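Local atomic coordinates of cytolethal distending toxin subunit A (Haemophilus ducreyi, PDB entry 1SR4), a protein that probably forms, with CdtC, the lectin-like heterodimer required to deliver the genotoxic CdtB subunit of cytolethal distending toxin into host cells. Residues N67-T72 with F172-T177; K100-K105 with R111-S116; C120-G125 with I129-S134; E143-D148 with V153-S158. All coordinates share one frame; numbering follows the deposited sequence.

Interaction 1: residues N67-T72 with F172-T177; sequences NGALLT and FYSTVT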
# COMPACT_ATOMS: atom_id res chain seq x y z
N ASN A 67 -19.61 6.28 5.43
CA ASN A 67 -20.47 6.19 6.60
C ASN A 67 -20.17 4.91 7.38
O ASN A 67 -20.87 4.56 8.34
CB ASN A 67 -21.95 6.21 6.16
CG ASN A 67 -22.31 5.02 5.29
OD1 ASN A 67 -21.44 4.25 4.87
ND2 ASN A 67 -23.60 4.87 4.99
N GLY A 68 -19.11 4.21 6.96
CA GLY A 68 -18.68 2.99 7.63
C GLY A 68 -19.39 1.72 7.16
O GLY A 68 -19.04 0.61 7.59
N ALA A 69 -20.38 1.87 6.28
CA ALA A 69 -21.14 0.73 5.79
C ALA A 69 -20.26 -0.09 4.85
O ALA A 69 -19.54 0.47 4.02
CB ALA A 69 -22.42 1.21 5.08
N LEU A 70 -20.34 -1.41 4.99
CA LEU A 70 -19.52 -2.33 4.20
C LEU A 70 -20.33 -3.03 3.09
O LEU A 70 -21.43 -3.51 3.35
CB LEU A 70 -18.94 -3.39 5.15
CG LEU A 70 -18.35 -2.87 6.47
CD1 LEU A 70 -18.15 -4.05 7.46
CD2 LEU A 70 -17.06 -2.15 6.20
N LEU A 71 -19.81 -3.05 1.87
CA LEU A 71 -20.51 -3.72 0.78
C LEU A 71 -20.66 -5.18 1.21
O LEU A 71 -19.68 -5.84 1.55
CB LEU A 71 -19.70 -3.67 -0.51
CG LEU A 71 -20.47 -4.32 -1.68
CD1 LEU A 71 -21.71 -3.45 -2.07
CD2 LEU A 71 -19.53 -4.48 -2.88
N THR A 72 -21.88 -5.69 1.17
CA THR A 72 -22.09 -7.06 1.62
C THR A 72 -23.25 -7.80 0.97
O THR A 72 -24.20 -7.21 0.46
CB THR A 72 -22.33 -7.07 3.14
OG1 THR A 72 -22.49 -8.41 3.60
CG2 THR A 72 -23.59 -6.28 3.48
N PHE A 172 -30.72 0.58 8.74
CA PHE A 172 -29.42 -0.06 9.00
C PHE A 172 -28.42 -0.03 7.85
O PHE A 172 -27.22 -0.20 8.06
CB PHE A 172 -29.60 -1.55 9.31
CG PHE A 172 -30.66 -1.86 10.31
CD1 PHE A 172 -30.50 -1.51 11.64
CD2 PHE A 172 -31.83 -2.50 9.92
CE1 PHE A 172 -31.48 -1.82 12.58
CE2 PHE A 172 -32.82 -2.81 10.84
CZ PHE A 172 -32.64 -2.46 12.17
N TYR A 173 -28.93 0.16 6.64
CA TYR A 173 -28.09 0.09 5.47
C TYR A 173 -28.18 1.22 4.48
O TYR A 173 -29.15 2.01 4.47
CB TYR A 173 -28.48 -1.17 4.72
CG TYR A 173 -29.98 -1.18 4.42
CD1 TYR A 173 -30.50 -0.49 3.32
CD2 TYR A 173 -30.87 -1.85 5.27
CE1 TYR A 173 -31.89 -0.46 3.07
CE2 TYR A 173 -32.25 -1.83 5.04
CZ TYR A 173 -32.75 -1.14 3.94
OH TYR A 173 -34.11 -1.16 3.71
N SER A 174 -27.17 1.25 3.62
CA SER A 174 -27.11 2.19 2.52
C SER A 174 -27.55 1.35 1.33
O SER A 174 -27.24 0.15 1.25
CB SER A 174 -25.68 2.69 2.31
OG SER A 174 -25.35 3.69 3.27
N THR A 175 -28.30 1.96 0.42
CA THR A 175 -28.76 1.28 -0.79
C THR A 175 -27.66 1.47 -1.81
O THR A 175 -27.16 2.58 -1.99
CB THR A 175 -30.07 1.93 -1.28
OG1 THR A 175 -31.02 1.90 -0.21
CG2 THR A 175 -30.65 1.19 -2.50
N VAL A 176 -27.27 0.39 -2.47
CA VAL A 176 -26.17 0.43 -3.43
C VAL A 176 -26.68 0.39 -4.88
O VAL A 176 -27.37 -0.53 -5.28
CB VAL A 176 -25.22 -0.76 -3.18
CG1 VAL A 176 -24.04 -0.70 -4.14
CG2 VAL A 176 -24.74 -0.73 -1.71
N THR A 177 -26.30 1.39 -5.66
CA THR A 177 -26.75 1.46 -7.04
C THR A 177 -25.59 1.77 -7.96
O THR A 177 -24.45 1.93 -7.50
CB THR A 177 -27.80 2.59 -7.21
OG1 THR A 177 -27.22 3.84 -6.80
CG2 THR A 177 -29.04 2.34 -6.34
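Ser174 and Val176 face Asn67, Ala69 and Leu71 across the interior of the ricin-type beta-trefoil, joining an early and a late strand of the fold through side chains. Along 172-177, Ser174 is the first to touch, its backbone bonded to Ala84 on strand 82-86, the hairpin partner of strand 69-73. Its OG lies 2.7 Å from Asn67 ND2 and accepts a bond that is bent, with an N-H...O angle of 138°, although OG sits close to the amide plane of Asn67. Ser174 OG is also hydrogen-bonded to the carbonyl of Asn166, and Asn67 ND2 to that of Pro167, so this polar corner ties the turn at Asn67 to the residues just after strand 162-165. At its other end the Asn67 amide closes an Asx turn: OD1 accepts from Ala69 N at 3.0 Å, the donor standing above the carbonyl plane. The turn bond on OD1 and the bonds from ND2 together restrict rotation of the amide. The Ala69 methyl also approaches Ser174 OG, at 4.2 Å. Val176 is next. The Leu71 side chain crosses it at about a right angle, its CG anti to the backbone N (chi1 -178°), which brings CD1 to 4.1 Å from Val176 CG2.

Interaction 2: residues K100-K105 with R111-S116; sequences KMEPGK and RFVNQS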
# COMPACT_ATOMS: atom_id res chain seq x y z
N LYS A 100 -12.26 -11.02 -1.36
CA LYS A 100 -10.90 -11.18 -1.80
C LYS A 100 -10.85 -10.43 -3.14
O LYS A 100 -11.60 -10.73 -4.08
CB LYS A 100 -10.56 -12.66 -2.02
CG LYS A 100 -9.21 -12.88 -2.71
CD LYS A 100 -8.94 -14.37 -3.00
CE LYS A 100 -8.71 -15.15 -1.72
NZ LYS A 100 -8.47 -16.63 -1.94
N MET A 101 -9.98 -9.44 -3.21
CA MET A 101 -9.81 -8.63 -4.41
C MET A 101 -8.69 -9.23 -5.28
O MET A 101 -7.55 -9.33 -4.84
CB MET A 101 -9.44 -7.22 -3.98
CG MET A 101 -9.83 -6.15 -4.92
SD MET A 101 -9.39 -4.51 -4.28
CE MET A 101 -8.84 -3.92 -5.75
N GLU A 102 -9.03 -9.61 -6.52
CA GLU A 102 -8.06 -10.19 -7.45
C GLU A 102 -8.08 -9.47 -8.78
O GLU A 102 -9.08 -8.85 -9.16
CB GLU A 102 -8.38 -11.65 -7.77
CG GLU A 102 -8.77 -12.50 -6.60
CD GLU A 102 -9.03 -13.94 -7.00
OE1 GLU A 102 -9.60 -14.19 -8.08
OE2 GLU A 102 -8.68 -14.84 -6.21
N PRO A 103 -6.96 -9.55 -9.53
CA PRO A 103 -6.93 -8.89 -10.83
C PRO A 103 -7.93 -9.64 -11.69
O PRO A 103 -8.16 -10.83 -11.48
CB PRO A 103 -5.49 -9.10 -11.29
CG PRO A 103 -4.73 -9.00 -10.00
CD PRO A 103 -5.59 -9.87 -9.09
N GLY A 104 -8.54 -8.95 -12.64
CA GLY A 104 -9.49 -9.62 -13.50
C GLY A 104 -8.79 -10.15 -14.74
O GLY A 104 -7.57 -10.18 -14.81
N LYS A 105 -9.58 -10.58 -15.70
CA LYS A 105 -9.07 -11.09 -16.95
C LYS A 105 -8.33 -9.98 -17.69
O LYS A 105 -7.26 -10.20 -18.24
CB LYS A 105 -10.23 -11.60 -17.80
CG LYS A 105 -9.87 -12.05 -19.22
CD LYS A 105 -11.17 -12.23 -20.02
CE LYS A 105 -10.96 -12.98 -21.32
NZ LYS A 105 -12.27 -13.22 -22.00
N ARG A 111 -11.75 -8.00 -9.61
CA ARG A 111 -12.98 -8.70 -9.34
C ARG A 111 -12.95 -8.99 -7.84
O ARG A 111 -11.88 -9.02 -7.23
CB ARG A 111 -13.07 -9.98 -10.13
CG ARG A 111 -12.19 -11.07 -9.63
CD ARG A 111 -12.68 -12.36 -10.21
NE ARG A 111 -11.90 -13.51 -9.78
CZ ARG A 111 -12.07 -14.73 -10.26
NH1 ARG A 111 -13.00 -14.94 -11.19
NH2 ARG A 111 -11.31 -15.73 -9.84
N PHE A 112 -14.13 -9.19 -7.26
CA PHE A 112 -14.27 -9.43 -5.83
C PHE A 112 -14.96 -10.76 -5.53
O PHE A 112 -16.11 -10.97 -5.91
CB PHE A 112 -15.06 -8.28 -5.20
CG PHE A 112 -14.39 -6.94 -5.35
CD1 PHE A 112 -13.53 -6.47 -4.36
CD2 PHE A 112 -14.60 -6.17 -6.49
CE1 PHE A 112 -12.88 -5.25 -4.52
CE2 PHE A 112 -13.95 -4.94 -6.66
CZ PHE A 112 -13.09 -4.48 -5.67
N VAL A 113 -14.25 -11.63 -4.83
CA VAL A 113 -14.75 -12.96 -4.48
C VAL A 113 -15.16 -13.01 -3.00
O VAL A 113 -14.37 -12.71 -2.12
CB VAL A 113 -13.65 -14.00 -4.74
CG1 VAL A 113 -14.23 -15.44 -4.64
CG2 VAL A 113 -13.05 -13.75 -6.14
N ASN A 114 -16.40 -13.40 -2.74
CA ASN A 114 -16.88 -13.46 -1.36
C ASN A 114 -16.13 -14.49 -0.52
O ASN A 114 -15.94 -15.62 -0.96
CB ASN A 114 -18.38 -13.76 -1.33
CG ASN A 114 -19.00 -13.45 0.02
OD1 ASN A 114 -19.19 -14.33 0.86
ND2 ASN A 114 -19.31 -12.18 0.23
N GLN A 115 -15.71 -14.10 0.68
CA GLN A 115 -14.97 -15.01 1.54
C GLN A 115 -15.76 -16.24 1.92
O GLN A 115 -15.23 -17.34 1.91
CB GLN A 115 -14.53 -14.33 2.85
CG GLN A 115 -13.85 -15.30 3.80
CD GLN A 115 -13.31 -14.64 5.05
OE1 GLN A 115 -13.86 -13.65 5.54
NE2 GLN A 115 -12.23 -15.20 5.59
N SER A 116 -17.01 -16.04 2.28
CA SER A 116 -17.87 -17.12 2.72
C SER A 116 -18.51 -17.94 1.62
O SER A 116 -18.48 -19.16 1.66
CB SER A 116 -18.98 -16.57 3.63
OG SER A 116 -19.89 -17.60 3.99
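Strands 100-103 and 111-114 run antiparallel at 144°, their axes 4.8 Å apart, with Lys100-Val113 and Glu102-Arg111 as hydrogen-bonded pairs flanking the non-hydrogen-bonded pair Met101-Phe112. On the face carrying Glu102 and Arg111 the two side chains run alongside each other in the same direction. Arg111 offers its side-on edge, NE and NH2, and both nitrogens converge on the single oxygen Glu102 OE1, each at 2.9 Å from it. That oxygen lies in the guanidinium plane, and the carboxylate is turned from it by only 24°. The arginine starts with CG between its backbone N and carbonyl carbon (chi1 74°), then runs straight to NE, beside the glutamate. Arg261 of CdtB also forms a salt bridge to OE1, so two arginines from different subunits meet on one carboxylate. This beta hairpin of the trefoil also meets CdtB elsewhere: Gln35 of that subunit bonds to the Met101 carbonyl and Asn242 packs on the Met101 side chain. On the other face Met101 and Phe112 lie side by side. Met101 CG presses to 3.2 Å from Phe112 CE1, and SD sits obliquely to the ring, 4.7 Å from its centroid, in a Met-aromatic contact. Phe112 continues inward onto Trp99 and Val121.

Interaction 3: residues C120-G125 with I129-S134; sequences CVEAYG and IHDICS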
# COMPACT_ATOMS: atom_id res chain seq x y z
N CYS A 120 -19.00 -13.99 -6.90
CA CYS A 120 -18.38 -12.73 -7.31
C CYS A 120 -19.34 -11.56 -7.41
O CYS A 120 -20.52 -11.74 -7.77
CB CYS A 120 -17.69 -12.91 -8.67
SG CYS A 120 -16.06 -13.70 -8.52
N VAL A 121 -18.82 -10.36 -7.11
CA VAL A 121 -19.62 -9.14 -7.20
C VAL A 121 -19.87 -8.98 -8.69
O VAL A 121 -18.95 -9.18 -9.49
CB VAL A 121 -18.84 -7.89 -6.69
CG1 VAL A 121 -19.56 -6.62 -7.14
CG2 VAL A 121 -18.72 -7.92 -5.13
N GLU A 122 -21.10 -8.63 -9.06
CA GLU A 122 -21.44 -8.47 -10.48
C GLU A 122 -22.39 -7.29 -10.73
O GLU A 122 -23.41 -7.15 -10.04
CB GLU A 122 -22.11 -9.76 -10.98
CG GLU A 122 -22.32 -9.77 -12.49
CD GLU A 122 -22.86 -11.09 -13.01
OE1 GLU A 122 -22.41 -12.17 -12.54
OE2 GLU A 122 -23.74 -11.05 -13.91
N ALA A 123 -22.06 -6.44 -11.70
CA ALA A 123 -22.92 -5.31 -12.03
C ALA A 123 -24.14 -5.89 -12.73
O ALA A 123 -24.01 -6.69 -13.67
CB ALA A 123 -22.20 -4.34 -12.96
N TYR A 124 -25.33 -5.49 -12.29
CA TYR A 124 -26.58 -5.97 -12.87
C TYR A 124 -27.67 -4.91 -12.71
O TYR A 124 -27.90 -4.41 -11.60
CB TYR A 124 -27.03 -7.26 -12.19
CG TYR A 124 -28.42 -7.67 -12.61
CD1 TYR A 124 -28.64 -8.27 -13.85
CD2 TYR A 124 -29.52 -7.35 -11.83
CE1 TYR A 124 -29.92 -8.53 -14.31
CE2 TYR A 124 -30.81 -7.60 -12.26
CZ TYR A 124 -31.01 -8.19 -13.51
OH TYR A 124 -32.28 -8.42 -13.97
N GLY A 125 -28.34 -4.56 -13.81
CA GLY A 125 -29.38 -3.55 -13.75
C GLY A 125 -28.81 -2.27 -13.14
O GLY A 125 -27.75 -1.80 -13.57
N ILE A 129 -25.01 -7.49 -7.66
CA ILE A 129 -25.52 -8.75 -7.13
C ILE A 129 -24.26 -9.58 -6.95
O ILE A 129 -23.16 -9.08 -7.17
CB ILE A 129 -26.45 -9.48 -8.13
CG1 ILE A 129 -25.67 -9.85 -9.40
CG2 ILE A 129 -27.67 -8.62 -8.44
CD1 ILE A 129 -26.47 -10.67 -10.42
N HIS A 130 -24.41 -10.83 -6.52
CA HIS A 130 -23.27 -11.73 -6.42
C HIS A 130 -23.71 -12.97 -7.20
O HIS A 130 -24.89 -13.35 -7.15
CB HIS A 130 -22.90 -12.06 -4.96
CG HIS A 130 -23.94 -12.85 -4.21
ND1 HIS A 130 -23.76 -14.18 -3.88
CD2 HIS A 130 -25.13 -12.49 -3.69
CE1 HIS A 130 -24.81 -14.60 -3.19
NE2 HIS A 130 -25.66 -13.59 -3.07
N ASP A 131 -22.80 -13.58 -7.95
CA ASP A 131 -23.12 -14.77 -8.73
C ASP A 131 -21.86 -15.58 -8.98
O ASP A 131 -20.74 -15.14 -8.64
CB ASP A 131 -23.76 -14.39 -10.08
CG ASP A 131 -24.59 -15.53 -10.70
OD1 ASP A 131 -24.75 -16.60 -10.08
OD2 ASP A 131 -25.10 -15.34 -11.82
N ILE A 132 -22.04 -16.75 -9.58
CA ILE A 132 -20.92 -17.63 -9.88
C ILE A 132 -19.83 -16.87 -10.61
O ILE A 132 -20.09 -16.15 -11.57
CB ILE A 132 -21.41 -18.84 -10.71
CG1 ILE A 132 -22.40 -19.66 -9.87
CG2 ILE A 132 -20.24 -19.73 -11.12
CD1 ILE A 132 -23.47 -20.35 -10.67
N CYS A 133 -18.60 -17.03 -10.14
CA CYS A 133 -17.46 -16.35 -10.73
C CYS A 133 -17.06 -16.88 -12.09
O CYS A 133 -17.08 -18.09 -12.34
CB CYS A 133 -16.26 -16.47 -9.79
SG CYS A 133 -16.45 -15.67 -8.16
N SER A 134 -16.70 -15.97 -12.98
CA SER A 134 -16.24 -16.35 -14.30
C SER A 134 -15.37 -15.25 -14.82
O SER A 134 -15.83 -14.13 -14.99
CB SER A 134 -17.39 -16.57 -15.26
OG SER A 134 -16.86 -16.83 -16.54
O HOH W 1 -23.39 -14.26 -13.96
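A disulfide links Cys120, in the last pair of this beta-trefoil hairpin, to Cys133, two residues past its partner Asp131; the torsion about the SG-SG bond is 99°. In both cysteines SG stands anti to the carbonyl carbon (chi1 -80° and -63°), and the bridge closes the open end of the hairpin. On the face that carries Cys120, Glu122 and Asp131 extend side by side in the same direction. Glu122 OE1 and Asp131 OD2 are 4.2 Å apart, a like-charge approach eased by a water that donates to both, at 2.7 and 2.9 Å respectively. Each acid has a further partner: Gln140 donates to Glu122 OE1, and Arg79 forms a salt bridge with Asp131 OD2, which probably helps both to stay ionised. Ile129 has CG1 between its backbone N and carbonyl carbon, directed back across the pair: CG1 comes within 3.6 Å of Glu122 O, and CD1 lies 3.9 Å from Tyr124 CB. The Tyr124 ring makes a cation-pi contact with Arg79. On the reverse face, Val121 and His130 pack against Leu82 of strand 82-86, while backbone bonds link Val121 to Phe112 of strand 110-114 and Ala123 to Ala139.

Interaction 4: residues E143-D148 with V153-S158; sequences ELLPTD and VIKSVS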
# COMPACT_ATOMS: atom_id res chain seq x y z
N GLU A 143 -13.06 -1.24 -12.45
CA GLU A 143 -11.89 -0.38 -12.50
C GLU A 143 -12.01 0.52 -11.27
O GLU A 143 -13.03 1.16 -11.06
CB GLU A 143 -11.89 0.49 -13.76
CG GLU A 143 -10.74 1.52 -13.75
CD GLU A 143 -10.53 2.25 -15.08
OE1 GLU A 143 -11.50 2.81 -15.64
OE2 GLU A 143 -9.36 2.28 -15.55
N LEU A 144 -10.98 0.54 -10.43
CA LEU A 144 -11.04 1.42 -9.26
C LEU A 144 -10.22 2.65 -9.61
O LEU A 144 -9.05 2.55 -9.97
CB LEU A 144 -10.49 0.73 -8.01
CG LEU A 144 -11.49 -0.18 -7.28
CD1 LEU A 144 -12.01 -1.26 -8.23
CD2 LEU A 144 -10.82 -0.80 -6.06
N LEU A 145 -10.86 3.81 -9.51
CA LEU A 145 -10.25 5.08 -9.83
C LEU A 145 -9.84 5.79 -8.54
O LEU A 145 -10.68 6.15 -7.72
CB LEU A 145 -11.25 5.94 -10.60
CG LEU A 145 -12.14 5.26 -11.66
CD1 LEU A 145 -13.25 6.22 -12.10
CD2 LEU A 145 -11.31 4.84 -12.86
N PRO A 146 -8.54 6.01 -8.35
CA PRO A 146 -8.10 6.70 -7.12
C PRO A 146 -8.55 8.15 -7.09
O PRO A 146 -8.68 8.78 -8.14
CB PRO A 146 -6.58 6.56 -7.18
CG PRO A 146 -6.30 6.64 -8.67
CD PRO A 146 -7.41 5.76 -9.27
N THR A 147 -8.81 8.66 -5.89
CA THR A 147 -9.21 10.06 -5.73
C THR A 147 -8.01 10.73 -5.06
O THR A 147 -7.09 10.03 -4.60
CB THR A 147 -10.40 10.23 -4.80
OG1 THR A 147 -10.01 9.92 -3.45
CG2 THR A 147 -11.55 9.31 -5.21
N ASP A 148 -8.01 12.06 -4.97
CA ASP A 148 -6.87 12.70 -4.34
C ASP A 148 -6.80 12.59 -2.82
O ASP A 148 -5.89 13.13 -2.20
CB ASP A 148 -6.74 14.17 -4.76
CG ASP A 148 -7.99 14.98 -4.52
OD1 ASP A 148 -8.92 14.51 -3.82
OD2 ASP A 148 -8.02 16.11 -5.05
N VAL A 153 -13.06 5.24 -6.33
CA VAL A 153 -14.41 5.20 -6.88
C VAL A 153 -14.41 3.87 -7.64
O VAL A 153 -13.41 3.53 -8.30
CB VAL A 153 -14.68 6.42 -7.80
CG1 VAL A 153 -15.87 6.17 -8.73
CG2 VAL A 153 -15.00 7.61 -6.92
N ILE A 154 -15.49 3.10 -7.52
CA ILE A 154 -15.57 1.79 -8.16
C ILE A 154 -16.43 1.85 -9.42
O ILE A 154 -17.64 2.08 -9.35
CB ILE A 154 -16.15 0.77 -7.19
CG1 ILE A 154 -15.33 0.75 -5.89
CG2 ILE A 154 -16.16 -0.60 -7.85
CD1 ILE A 154 -15.92 -0.13 -4.78
N LYS A 155 -15.79 1.64 -10.56
CA LYS A 155 -16.50 1.72 -11.84
C LYS A 155 -16.75 0.38 -12.50
O LYS A 155 -15.81 -0.40 -12.75
CB LYS A 155 -15.70 2.63 -12.78
CG LYS A 155 -16.41 3.01 -14.07
CD LYS A 155 -15.52 3.94 -14.87
CE LYS A 155 -16.25 4.54 -16.06
NZ LYS A 155 -15.31 5.37 -16.89
N SER A 156 -18.02 0.10 -12.78
CA SER A 156 -18.38 -1.13 -13.48
C SER A 156 -17.83 -0.98 -14.90
O SER A 156 -18.13 0.01 -15.59
CB SER A 156 -19.90 -1.29 -13.54
OG SER A 156 -20.25 -2.27 -14.52
N VAL A 157 -17.03 -1.93 -15.34
CA VAL A 157 -16.50 -1.83 -16.70
C VAL A 157 -17.57 -2.16 -17.74
O VAL A 157 -17.64 -1.52 -18.79
CB VAL A 157 -15.30 -2.77 -16.89
CG1 VAL A 157 -14.86 -2.76 -18.35
CG2 VAL A 157 -14.14 -2.32 -15.98
N SER A 158 -18.43 -3.13 -17.44
CA SER A 158 -19.47 -3.49 -18.40
C SER A 158 -20.49 -2.37 -18.55
O SER A 158 -20.98 -2.12 -19.65
CB SER A 158 -20.19 -4.77 -17.97
OG SER A 158 -20.89 -4.53 -16.77
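Leu144 lies alongside Ile154, both side chains pointing the same way, with Leu144 CG 4.2 Å from Ile154 CG1. Leu144 CG and Ile154 CG1 both stand anti to their carbonyl carbons (chi1 -83° and -55°), so the two side chains set off in matching directions. They form the non-hydrogen-bonded pair of strands 143-146 and 153-156. Inside the protein Ile154 meets Val163 and Trp193, and Leu144 meets Leu195. This is another antiparallel hairpin of the beta-trefoil, the strands running at 148° to each other; Glu143-Lys155 and Leu145-Val153 are its hydrogen-bonded pairs, with Leu145 N to Val153 O at 2.8 Å. On the face of those pairs Leu145 CD1 approaches Val153 CG1 at 4.3 Å and also touches the aliphatic part of Lys155, 4.2 Å from its CD. Glu143 and Lys155 are of opposite charge, but Glu143 OE1 and Lys155 NZ stay 4.8 Å apart. At one end Val157 CG2 comes to 3.8 Å from Glu143 N; at the other Thr147 CG2 rests on Val153 CG2, 4.2 Å away. Two other subunits touch the hairpin: Leu241 of CdtB packs on Leu144, Ile155 of CdtC on Thr147 and Val153, and CdtC forms backbone hydrogen bonds with Pro146 and Asp148.

Overall arrangement
All four contacts belong to one beta-trefoil. Interaction 1 joins strands 69-73 and 176-179, about 100 residues apart in sequence, and the hairpins of interactions 2, 3 and 4 follow one another in the chain between them. Interactions 2 and 3 have the closest centres, about 11 Å apart; strand 110-114 leads into strand 120-124, and Val113 touches the disulfide. The other centres are 15 to 19 Å apart. Buried side chains connect them: Leu71 of interaction 1 meets Val121 of interaction 3, Met101 and Phe112 of interaction 2 meet Leu144 of interaction 4, and Ala123 meets Ser156. Interactions 2 and 4 also contact CdtB, and interaction 4 CdtC, whereas no other subunit touches the segments of interaction 3.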